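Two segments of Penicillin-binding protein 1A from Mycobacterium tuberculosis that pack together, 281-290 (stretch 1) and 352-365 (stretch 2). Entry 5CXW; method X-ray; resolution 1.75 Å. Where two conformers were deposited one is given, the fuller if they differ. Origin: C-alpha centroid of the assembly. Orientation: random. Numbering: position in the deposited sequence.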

# COMPACT_ATOMS: atom_id res chain seq x y z
N ASN A 281 5.08 -7.41 14.54
CA ASN A 281 6.54 -7.05 14.36
C ASN A 281 7.18 -8.17 13.53
O ASN A 281 6.89 -9.36 13.75
N LEU A 282 8.09 -7.79 12.63
CA LEU A 282 8.78 -8.75 11.79
C LEU A 282 9.74 -9.58 12.66
O LEU A 282 10.16 -9.15 13.78
N ALA A 283 10.07 -10.76 12.15
CA ALA A 283 10.93 -11.66 12.89
C ALA A 283 12.36 -11.13 13.14
O ALA A 283 12.89 -10.34 12.38
N GLY A 284 12.96 -11.60 14.24
CA GLY A 284 14.37 -11.37 14.50
C GLY A 284 14.71 -9.92 14.82
O GLY A 284 15.83 -9.48 14.57
N GLY A 285 13.74 -9.20 15.39
CA GLY A 285 13.90 -7.79 15.73
C GLY A 285 13.98 -6.84 14.57
O GLY A 285 14.48 -5.72 14.69
N ARG A 286 13.54 -7.28 13.41
CA ARG A 286 13.66 -6.42 12.25
C ARG A 286 12.66 -5.27 12.33
O ARG A 286 11.46 -5.51 12.42
N ASP A 287 13.13 -4.04 12.24
CA ASP A 287 12.25 -2.86 12.25
C ASP A 287 11.41 -2.81 10.96
O ASP A 287 11.82 -3.28 9.89
N SER A 288 10.26 -2.16 11.05
CA SER A 288 9.44 -1.96 9.88
C SER A 288 8.59 -0.71 10.08
O SER A 288 8.56 -0.16 11.16
N ALA A 289 7.91 -0.29 9.01
CA ALA A 289 7.02 0.85 9.03
C ALA A 289 5.77 0.38 8.34
O ALA A 289 5.85 -0.08 7.18
N ALA A 290 4.60 0.47 8.96
CA ALA A 290 3.40 -0.14 8.43
C ALA A 290 2.14 0.62 8.75
O ALA A 290 2.13 1.50 9.67
N MET A 352 6.90 -10.78 4.38
CA MET A 352 8.10 -9.95 4.64
C MET A 352 9.23 -10.78 5.28
O MET A 352 10.36 -10.76 4.80
N ASP A 353 8.88 -11.53 6.30
CA ASP A 353 9.85 -12.37 7.04
C ASP A 353 10.51 -13.36 6.05
O ASP A 353 11.74 -13.52 6.01
N GLY A 354 9.68 -14.03 5.25
CA GLY A 354 10.19 -14.94 4.25
C GLY A 354 11.07 -14.32 3.17
O GLY A 354 12.09 -14.90 2.78
N ALA A 355 10.62 -13.18 2.64
CA ALA A 355 11.32 -12.54 1.55
C ALA A 355 12.65 -12.00 2.01
O ALA A 355 13.60 -11.99 1.22
N LEU A 356 12.75 -11.57 3.27
CA LEU A 356 13.95 -10.92 3.79
C LEU A 356 14.85 -11.87 4.63
O LEU A 356 15.94 -11.46 5.06
N LYS A 357 14.40 -13.11 4.81
CA LYS A 357 15.15 -14.11 5.54
C LYS A 357 16.57 -14.22 4.95
O LYS A 357 16.76 -14.28 3.76
N GLY A 358 17.56 -14.18 5.84
CA GLY A 358 18.95 -14.28 5.47
C GLY A 358 19.59 -12.94 5.16
O GLY A 358 20.78 -12.91 4.84
N THR A 359 18.85 -11.83 5.24
CA THR A 359 19.40 -10.52 5.08
C THR A 359 19.50 -9.82 6.43
O THR A 359 18.70 -10.05 7.28
N SER A 360 20.50 -8.97 6.61
CA SER A 360 20.69 -8.29 7.88
C SER A 360 19.58 -7.27 8.12
O SER A 360 18.94 -6.78 7.17
N ASN A 361 19.35 -6.97 9.38
CA ASN A 361 18.31 -6.00 9.76
C ASN A 361 18.75 -4.59 9.49
O ASN A 361 19.79 -4.15 10.00
N GLU A 362 17.94 -3.85 8.73
CA GLU A 362 18.20 -2.43 8.49
C GLU A 362 17.47 -1.52 9.46
O GLU A 362 16.41 -1.85 9.97
N THR A 363 18.06 -0.36 9.72
CA THR A 363 17.41 0.67 10.55
C THR A 363 17.01 1.80 9.63
O THR A 363 17.58 1.97 8.54
N PHE A 364 15.99 2.52 10.05
CA PHE A 364 15.50 3.62 9.22
C PHE A 364 16.32 4.90 9.42
O PHE A 364 16.93 5.11 10.47
N PRO A 365 16.31 5.77 8.40
CA PRO A 365 17.08 7.01 8.52
C PRO A 365 16.54 7.89 9.62
O PRO A 365 15.36 8.00 9.82

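Stretch 2 enters as the end of a helix. Met352, in an all-m rotamer, points its CA-to-CB bond toward stretch 1, where its CB lies 3.7 Å from Leu282 CD2, a buried contact between two apolar side chains. Asp353 (chi1 m) starts out sideways, but its carboxylate swings nearer: OD1 accepts a hydrogen bond of 2.7 Å from Ala283 N and another of 2.8 Å from water 1, which also donates to Ala283 O and accepts from Arg286 NE. A short acidic side chain thus places a carboxylate oxygen against the backbone amide of Ala283.

Leu356 (m, t) points toward stretch 1 and does two things for Arg286. Its CD1 lies 3.8 Å from Arg286 CD, and its CB covers one face of the guanidinium. The type II turn from Leu356 to Thr359 then places Gly358 at a positive phi, where a side chain would jam against the preceding carbonyl. Thr359 (chi1 p) donates from OG1 to Leu356 O at 2.6 Å, bracing the turn, while its own O receives Arg286 NH2 at 2.9 Å, near the guanidinium plane. Arg286 (t, t, m) is long enough to reach this row of carbonyls; its NH1 adds weak bonds to Ser360 O (3.1 Å) and Thr359 OG1 (3.2 Å).

Asn361 (chi1 m) uses both ends of its amide: ND2 donates to Gly284 O at 2.8 Å, and OD1 lies over the other guanidinium face, 3.2 Å from Arg286 CZ, while accepting from water 2. At Glu362 the backbone does the work, through waters 3, 4 and 5 to Arg286 and Asp287. Thr363 points away. Phe364 (chi1 m) turns back toward stretch 1. Phe364 CE2 lies 3.5 Å from Ser288 C, which sits at the ring edge, near its plane, and Phe364 CZ lies 3.9 Å from Ala289 CB, an apolar contact between the ring and a methyl.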

# COMPACT_ATOMS: atom_id res chain seq x y z
CB ASN A 281 7.29 -7.08 15.71
CG ASN A 281 6.58 -6.37 16.86
OD1 ASN A 281 7.03 -5.23 17.30
ND2 ASN A 281 5.50 -7.05 17.46
CB LEU A 282 9.56 -8.03 10.68
CG LEU A 282 8.67 -7.25 9.69
CD1 LEU A 282 9.48 -6.68 8.55
CD2 LEU A 282 7.55 -8.15 9.16
CB ALA A 283 10.98 -12.99 12.18
CB ARG A 286 13.44 -7.26 11.00
CG ARG A 286 13.74 -6.53 9.72
CD ARG A 286 13.40 -7.35 8.50
NE ARG A 286 14.14 -8.61 8.42
CZ ARG A 286 15.34 -8.75 7.84
NH1 ARG A 286 15.98 -7.74 7.29
NH2 ARG A 286 15.86 -9.95 7.75
CB ASP A 287 13.02 -1.53 12.34
CG ASP A 287 13.78 -1.35 13.65
OD1 ASP A 287 13.53 -2.16 14.56
OD2 ASP A 287 14.69 -0.45 13.74
CB SER A 288 8.47 -3.16 9.69
OG SER A 288 7.56 -3.27 10.76
CB ALA A 289 7.68 2.02 8.28
CB ALA A 290 3.32 -1.58 8.95
CB MET A 352 7.77 -8.73 5.49
CG MET A 352 6.96 -7.68 4.71
SD MET A 352 7.95 -6.78 3.51
CE MET A 352 8.73 -5.51 4.52
CB ASP A 353 9.15 -13.15 8.17
CG ASP A 353 8.83 -12.29 9.40
OD1 ASP A 353 9.46 -11.21 9.56
OD2 ASP A 353 8.05 -12.78 10.25
CB ALA A 355 10.47 -11.40 0.99
CB LEU A 356 13.53 -9.76 4.68
CG LEU A 356 12.77 -8.67 3.92
CD1 LEU A 356 12.40 -7.56 4.87
CD2 LEU A 356 13.66 -8.14 2.82
CB LYS A 357 14.47 -15.47 5.47
CG LYS A 357 15.15 -16.47 6.38
CD LYS A 357 14.39 -17.77 6.37
CE LYS A 357 14.98 -18.67 7.40
NZ LYS A 357 14.28 -19.99 7.40
CB THR A 359 18.58 -9.64 4.14
OG1 THR A 359 17.35 -9.25 4.76
CG2 THR A 359 18.27 -10.42 2.79
CB SER A 360 22.05 -7.59 7.94
OG SER A 360 22.20 -6.64 6.91
CB ASN A 361 17.94 -6.12 11.24
CG ASN A 361 17.23 -7.42 11.56
OD1 ASN A 361 16.74 -8.13 10.67
ND2 ASN A 361 17.13 -7.73 12.85
CB GLU A 362 17.75 -2.05 7.10
CG GLU A 362 18.53 -2.75 6.04
CD GLU A 362 18.11 -2.32 4.66
OE1 GLU A 362 17.02 -2.70 4.19
OE2 GLU A 362 18.90 -1.57 4.03
CB THR A 363 18.33 1.19 11.64
OG1 THR A 363 19.54 1.58 11.05
CG2 THR A 363 18.69 0.07 12.59
CB PHE A 364 14.03 3.84 9.57
CG PHE A 364 13.14 2.76 9.10
CD1 PHE A 364 12.93 2.60 7.77
CD2 PHE A 364 12.46 1.96 10.00
CE1 PHE A 364 12.06 1.61 7.29
CE2 PHE A 364 11.60 0.96 9.55
CZ PHE A 364 11.35 0.81 8.18
CB PRO A 365 16.92 7.67 7.12
CG PRO A 365 16.31 6.66 6.26
CD PRO A 365 15.66 5.62 7.09
O HOH W 1 12.17 -10.42 9.58
O HOH W 2 15.46 -10.48 11.21
O HOH W 3 15.56 -4.80 7.46
O HOH W 4 14.14 -2.82 8.46
O HOH W 5 15.90 -3.54 12.04
O HOH W 6 14.80 1.90 12.50